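Local coordinates for protein endonuclease NucS (Thermococcus kodakarensis KOD1, PDB 5GKE) that binds double-stranded DNA as a mismatch restriction endonuclease and cleaves DNA strands, with a magnesium ion bound in its nuclease domain, at residues Ala127-Ile139 with Gly229-Arg240. The protein carries 1 engineered substitution. Sequence-based numbering, arbitrary orientation.
With nucleotides of chain C.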
loop_
_atom_site.group_PDB
_atom_site.type_symbol
_atom_site.label_atom_id
_atom_site.label_comp_id
_atom_site.label_asym_id
_atom_site.label_seq_id
_atom_site.Cartn_x
_atom_site.Cartn_y
_atom_site.Cartn_z
ATOM N N ALA A 127 -8.562 8.316 -14.476
ATOM C CA ALA A 127 -9.322 7.308 -15.197
ATOM C C ALA A 127 -8.408 6.122 -15.478
ATOM O O ALA A 127 -7.455 6.233 -16.249
ATOM C CB ALA A 127 -9.884 7.866 -16.470
ATOM N N LEU A 128 -8.693 4.998 -14.830
ATOM C CA LEU A 128 -7.858 3.803 -14.939
ATOM C C LEU A 128 -8.610 2.642 -15.598
ATOM O O LEU A 128 -9.820 2.495 -15.435
ATOM C CB LEU A 128 -7.350 3.386 -13.556
ATOM C CG LEU A 128 -6.452 2.155 -13.489
ATOM C CD1 LEU A 128 -5.353 2.343 -12.446
ATOM C CD2 LEU A 128 -7.273 0.895 -13.201
ATOM N N THR A 129 -7.877 1.825 -16.347
ATOM C CA THR A 129 -8.433 0.633 -16.960
ATOM C C THR A 129 -7.471 -0.534 -16.748
ATOM O O THR A 129 -6.310 -0.336 -16.381
ATOM C CB THR A 129 -8.697 0.832 -18.462
ATOM O OG1 THR A 129 -9.350 -0.330 -18.983
ATOM C CG2 THR A 129 -7.383 1.050 -19.223
ATOM N N GLY A 130 -7.943 -1.752 -16.992
ATOM C CA GLY A 130 -7.138 -2.929 -16.722
ATOM C C GLY A 130 -7.294 -3.402 -15.287
ATOM O O GLY A 130 -6.381 -4.010 -14.728
ATOM N N SER A 131 -8.457 -3.118 -14.698
ATOM C CA SER A 131 -8.743 -3.483 -13.318
ATOM C C SER A 131 -9.539 -4.792 -13.197
ATOM O O SER A 131 -10.009 -5.344 -14.205
ATOM C CB SER A 131 -9.528 -2.360 -12.652
ATOM O OG SER A 131 -10.867 -2.396 -13.113
ATOM N N GLU A 132 -9.744 -5.250 -11.958
ATOM C CA GLU A 132 -10.531 -6.468 -11.717
ATOM C C GLU A 132 -11.998 -6.207 -12.008
ATOM O O GLU A 132 -12.695 -7.078 -12.526
ATOM C CB GLU A 132 -10.386 -7.008 -10.278
ATOM C CG GLU A 132 -11.196 -8.324 -10.080
ATOM C CD GLU A 132 -11.222 -8.887 -8.641
ATOM O OE1 GLU A 132 -12.341 -9.172 -8.135
ATOM O OE2 GLU A 132 -10.138 -9.094 -8.033
ATOM N N ALA A 133 -12.470 -5.010 -11.674
ATOM C CA ALA A 133 -13.851 -4.646 -11.970
ATOM C C ALA A 133 -14.152 -4.833 -13.463
ATOM O O ALA A 133 -15.215 -5.311 -13.845
ATOM C CB ALA A 133 -14.117 -3.231 -11.552
ATOM N N GLU A 134 -13.189 -4.492 -14.305
ATOM C CA GLU A 134 -13.397 -4.618 -15.732
ATOM C C GLU A 134 -13.366 -6.062 -16.216
ATOM O O GLU A 134 -14.031 -6.400 -17.191
ATOM C CB GLU A 134 -12.364 -3.791 -16.469
ATOM C CG GLU A 134 -12.633 -2.316 -16.307
ATOM C CD GLU A 134 -11.460 -1.494 -16.733
ATOM O OE1 GLU A 134 -11.512 -0.922 -17.841
ATOM O OE2 GLU A 134 -10.477 -1.446 -15.961
ATOM N N MET A 135 -12.591 -6.913 -15.550
ATOM C CA MET A 135 -12.653 -8.340 -15.840
ATOM C C MET A 135 -14.087 -8.824 -15.624
ATOM O O MET A 135 -14.656 -9.556 -16.443
ATOM C CB MET A 135 -11.703 -9.132 -14.944
ATOM C CG MET A 135 -10.232 -8.868 -15.152
ATOM S SD MET A 135 -9.225 -9.967 -14.130
ATOM C CE MET A 135 -9.583 -11.561 -14.861
ATOM N N ALA A 136 -14.651 -8.398 -14.498
ATOM C CA ALA A 136 -16.000 -8.760 -14.114
ATOM C C ALA A 136 -16.989 -8.329 -15.203
ATOM O O ALA A 136 -17.732 -9.163 -15.730
ATOM C CB ALA A 136 -16.349 -8.138 -12.747
ATOM N N GLU A 137 -16.968 -7.039 -15.551
ATOM C CA GLU A 137 -17.816 -6.484 -16.616
ATOM C C GLU A 137 -17.677 -7.224 -17.944
ATOM O O GLU A 137 -18.656 -7.455 -18.642
ATOM C CB GLU A 137 -17.515 -4.993 -16.820
ATOM C CG GLU A 137 -17.988 -4.125 -15.645
ATOM C CD GLU A 137 -17.481 -2.698 -15.690
ATOM O OE1 GLU A 137 -17.082 -2.231 -16.781
ATOM O OE2 GLU A 137 -17.474 -2.044 -14.622
ATOM N N LEU A 138 -16.461 -7.613 -18.284
ATOM C CA LEU A 138 -16.253 -8.401 -19.480
ATOM C C LEU A 138 -17.025 -9.703 -19.368
ATOM O O LEU A 138 -17.704 -10.117 -20.300
ATOM C CB LEU A 138 -14.767 -8.683 -19.690
ATOM C CG LEU A 138 -14.427 -9.579 -20.877
ATOM C CD1 LEU A 138 -15.097 -9.063 -22.120
ATOM C CD2 LEU A 138 -12.939 -9.611 -21.078
ATOM N N ILE A 139 -16.926 -10.334 -18.206
ATOM C CA ILE A 139 -17.496 -11.654 -18.027
ATOM C C ILE A 139 -19.025 -11.607 -18.064
ATOM O O ILE A 139 -19.664 -12.532 -18.541
ATOM C CB ILE A 139 -16.981 -12.283 -16.727
ATOM C CG1 ILE A 139 -15.485 -12.581 -16.886
ATOM C CG2 ILE A 139 -17.727 -13.564 -16.419
ATOM C CD1 ILE A 139 -14.793 -13.125 -15.652
ATOM N N GLY A 229 -9.094 -29.875 -6.466
ATOM C CA GLY A 229 -10.035 -30.072 -7.553
ATOM C C GLY A 229 -10.719 -28.789 -7.995
ATOM O O GLY A 229 -11.923 -28.766 -8.209
ATOM N N LEU A 230 -9.944 -27.720 -8.142
ATOM C CA LEU A 230 -10.490 -26.431 -8.546
ATOM C C LEU A 230 -9.969 -26.113 -9.941
ATOM O O LEU A 230 -8.963 -26.674 -10.361
ATOM C CB LEU A 230 -10.119 -25.341 -7.538
ATOM C CG LEU A 230 -10.846 -25.437 -6.195
ATOM C CD1 LEU A 230 -10.360 -24.394 -5.224
ATOM C CD2 LEU A 230 -12.321 -25.267 -6.407
ATOM N N GLU A 231 -10.683 -25.274 -10.686
ATOM C CA GLU A 231 -10.316 -25.044 -12.079
ATOM C C GLU A 231 -9.636 -23.698 -12.318
ATOM O O GLU A 231 -9.565 -22.858 -11.429
ATOM C CB GLU A 231 -11.557 -25.150 -12.955
ATOM C CG GLU A 231 -12.265 -26.482 -12.857
ATOM C CD GLU A 231 -13.661 -26.434 -13.452
ATOM O OE1 GLU A 231 -14.630 -26.705 -12.705
ATOM O OE2 GLU A 231 -13.785 -26.121 -14.661
ATOM N N PHE A 232 -9.186 -23.497 -13.552
ATOM C CA PHE A 232 -8.498 -22.286 -13.958
ATOM C C PHE A 232 -8.881 -21.912 -15.380
ATOM O O PHE A 232 -8.924 -22.761 -16.262
ATOM C CB PHE A 232 -6.978 -22.461 -13.853
ATOM C CG PHE A 232 -6.179 -21.331 -14.474
ATOM C CD1 PHE A 232 -5.832 -20.217 -13.728
ATOM C CD2 PHE A 232 -5.760 -21.397 -15.799
ATOM C CE1 PHE A 232 -5.097 -19.181 -14.297
ATOM C CE2 PHE A 232 -5.028 -20.367 -16.370
ATOM C CZ PHE A 232 -4.697 -19.260 -15.619
ATOM N N ARG A 233 -9.164 -20.634 -15.589
ATOM C CA ARG A 233 -9.362 -20.090 -16.927
ATOM C C ARG A 233 -8.461 -18.869 -17.084
ATOM O O ARG A 233 -8.524 -17.943 -16.279
ATOM C CB ARG A 233 -10.827 -19.711 -17.173
ATOM C CG ARG A 233 -11.172 -19.505 -18.672
ATOM C CD ARG A 233 -11.433 -20.857 -19.352
ATOM N NE ARG A 233 -11.875 -21.859 -18.375
ATOM C CZ ARG A 233 -12.109 -23.143 -18.644
ATOM N NH1 ARG A 233 -11.936 -23.614 -19.879
ATOM N NH2 ARG A 233 -12.506 -23.960 -17.665
ATOM N N LYS A 234 -7.603 -18.893 -18.099
ATOM C CA LYS A 234 -6.724 -17.769 -18.390
ATOM C C LYS A 234 -7.525 -16.593 -18.924
ATOM O O LYS A 234 -8.257 -16.725 -19.902
ATOM C CB LYS A 234 -5.649 -18.173 -19.400
ATOM C CG LYS A 234 -4.749 -17.032 -19.893
ATOM C CD LYS A 234 -3.404 -17.562 -20.434
ATOM C CE LYS A 234 -2.711 -18.471 -19.401
ATOM N NZ LYS A 234 -1.388 -19.014 -19.823
ATOM N N LEU A 235 -7.424 -15.452 -18.254
ATOM C CA LEU A 235 -8.036 -14.225 -18.748
ATOM C C LEU A 235 -7.205 -13.000 -18.347
ATOM O O LEU A 235 -6.820 -12.861 -17.188
ATOM C CB LEU A 235 -9.460 -14.103 -18.215
ATOM C CG LEU A 235 -10.335 -13.053 -18.884
ATOM C CD1 LEU A 235 -10.647 -13.478 -20.299
ATOM C CD2 LEU A 235 -11.605 -12.848 -18.084
ATOM N N GLU A 236 -6.942 -12.111 -19.298
ATOM C CA GLU A 236 -6.226 -10.871 -19.009
ATOM C C GLU A 236 -7.209 -9.741 -18.744
ATOM O O GLU A 236 -8.264 -9.681 -19.374
ATOM C CB GLU A 236 -5.289 -10.512 -20.159
ATOM C CG GLU A 236 -4.367 -11.648 -20.559
ATOM C CD GLU A 236 -2.937 -11.191 -20.782
ATOM O OE1 GLU A 236 -2.484 -11.191 -21.950
ATOM O OE2 GLU A 236 -2.267 -10.835 -19.787
ATOM N N PRO A 237 -6.890 -8.856 -17.786
ATOM C CA PRO A 237 -7.769 -7.698 -17.591
ATOM C C PRO A 237 -7.810 -6.860 -18.866
ATOM O O PRO A 237 -6.768 -6.593 -19.458
ATOM C CB PRO A 237 -7.116 -6.937 -16.427
ATOM C CG PRO A 237 -5.704 -7.401 -16.406
ATOM C CD PRO A 237 -5.718 -8.825 -16.896
ATOM N N PRO A 238 -9.010 -6.495 -19.322
ATOM C CA PRO A 238 -9.119 -5.718 -20.557
ATOM C C PRO A 238 -8.734 -4.243 -20.367
ATOM O O PRO A 238 -9.109 -3.634 -19.364
ATOM C CB PRO A 238 -10.598 -5.860 -20.914
ATOM C CG PRO A 238 -11.280 -5.943 -19.585
ATOM C CD PRO A 238 -10.320 -6.701 -18.681
ATOM N N LYS A 239 -8.006 -3.678 -21.327
ATOM C CA LYS A 239 -7.740 -2.241 -21.326
ATOM C C LYS A 239 -8.563 -1.534 -22.396
ATOM O O LYS A 239 -8.409 -1.833 -23.576
ATOM C CB LYS A 239 -6.261 -1.973 -21.561
ATOM C CG LYS A 239 -5.295 -2.571 -20.525
ATOM C CD LYS A 239 -3.846 -2.310 -20.981
ATOM C CE LYS A 239 -2.817 -2.384 -19.868
ATOM N NZ LYS A 239 -1.473 -1.968 -20.405
ATOM N N ARG A 240 -9.431 -0.603 -22.000
ATOM C CA ARG A 240 -10.163 0.220 -22.974
ATOM C C ARG A 240 -9.207 1.010 -23.887
ATOM O O ARG A 240 -8.062 1.319 -23.516
ATOM C CB ARG A 240 -11.121 1.196 -22.271
ATOM C CG ARG A 240 -11.932 0.603 -21.122
ATOM C CD ARG A 240 -12.327 1.683 -20.088
ATOM N NE ARG A 240 -13.025 1.134 -18.918
ATOM C CZ ARG A 240 -13.071 1.717 -17.718
ATOM N NH1 ARG A 240 -12.461 2.879 -17.510
ATOM N NH2 ARG A 240 -13.731 1.136 -16.719
ATOM P P DA C 7 -8.132 -4.676 -8.423
ATOM O OP1 DA C 7 -8.887 -3.868 -9.406
ATOM O OP2 DA C 7 -7.585 -5.996 -8.811
ATOM O "O5'" DA C 7 -6.934 -3.818 -7.811
ATOM C "C5'" DA C 7 -7.208 -2.594 -7.128
ATOM C "C4'" DA C 7 -5.927 -1.833 -6.851
ATOM O "O4'" DA C 7 -5.529 -2.023 -5.468
ATOM C "C3'" DA C 7 -4.731 -2.254 -7.708
ATOM O "O3'" DA C 7 -3.962 -1.109 -8.076
ATOM C "C2'" DA C 7 -3.949 -3.185 -6.770
ATOM C "C1'" DA C 7 -4.217 -2.553 -5.406
ATOM N N9 DA C 7 -4.188 -3.500 -4.293
ATOM C C8 DA C 7 -4.512 -4.831 -4.336
ATOM N N7 DA C 7 -4.429 -5.438 -3.178
ATOM C C5 DA C 7 -4.041 -4.436 -2.305
ATOM C C6 DA C 7 -3.784 -4.435 -0.918
ATOM N N6 DA C 7 -3.897 -5.529 -0.148
ATOM N N1 DA C 7 -3.411 -3.262 -0.350
ATOM C C2 DA C 7 -3.305 -2.171 -1.128
ATOM N N3 DA C 7 -3.523 -2.049 -2.442
ATOM C C4 DA C 7 -3.894 -3.229 -2.975
ATOM P P DC C 6 -9.774 -9.553 -3.574
ATOM O OP1 DC C 6 -9.976 -10.474 -4.714
ATOM O OP2 DC C 6 -8.691 -9.833 -2.609
ATOM O "O5'" DC C 6 -9.545 -8.106 -4.203
ATOM C "C5'" DC C 6 -10.532 -7.576 -5.074
ATOM C "C4'" DC C 6 -10.203 -6.157 -5.475
ATOM O "O4'" DC C 6 -10.005 -5.346 -4.292
ATOM C "C3'" DC C 6 -8.938 -5.991 -6.301
ATOM O "O3'" DC C 6 -9.112 -4.889 -7.173
ATOM C "C2'" DC C 6 -7.889 -5.706 -5.232
ATOM C "C1'" DC C 6 -8.688 -4.830 -4.282
ATOM N N1 DC C 6 -8.206 -4.829 -2.865
ATOM C C2 DC C 6 -7.850 -3.622 -2.259
ATOM O O2 DC C 6 -7.902 -2.580 -2.920
ATOM N N3 DC C 6 -7.443 -3.628 -0.966
ATOM C C4 DC C 6 -7.401 -4.782 -0.283
ATOM N N4 DC C 6 -6.991 -4.742 0.992
ATOM C C5 DC C 6 -7.769 -6.023 -0.882
ATOM C C6 DC C 6 -8.168 -6.000 -2.159
#
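E134 reaches back from the first turn of helix 132-141 to meet R240, the last residue modelled in the chain, its OE1 2.8 Å from NE in a salt bridge. That oxygen sits over one face of the guanidinium, the two flat groups turned 53° apart, and it also accepts from T129 OG1. A chi1 of -175° turns T129 OG1 to the tail, where it takes R240 N at 3.0 Å along a nearly straight bond (164°). The other carboxylate oxygen, OE2, accepts from S131 N, while E134 N donates weakly back to S131 OG, a capping box; S131 OG also donates to OE2. With an alanine here, the R240 guanidinium would probably lose its mate and the S131 amide its acceptor, freeing the turn before the helix to shift.

The tight packing lies further along: M135 CG rests 3.7 Å from P237 CA, P238 CG comes 3.9 Å from E134 CB, and L235 CD2 touches both M135 CE and I139 CD1, each at 4.0 Å. K239 marks the looser, exposed side, its amine leaving to pair with D42 of the second subunit. On the DNA side, E132 N donates to OP1 of DA7 in chain C at 3.0 Å. The tail beyond edge strand 231-234 thus runs along the opening helix of a PDDEXK-type nuclease domain, whose capped N-terminus holds a DNA phosphate.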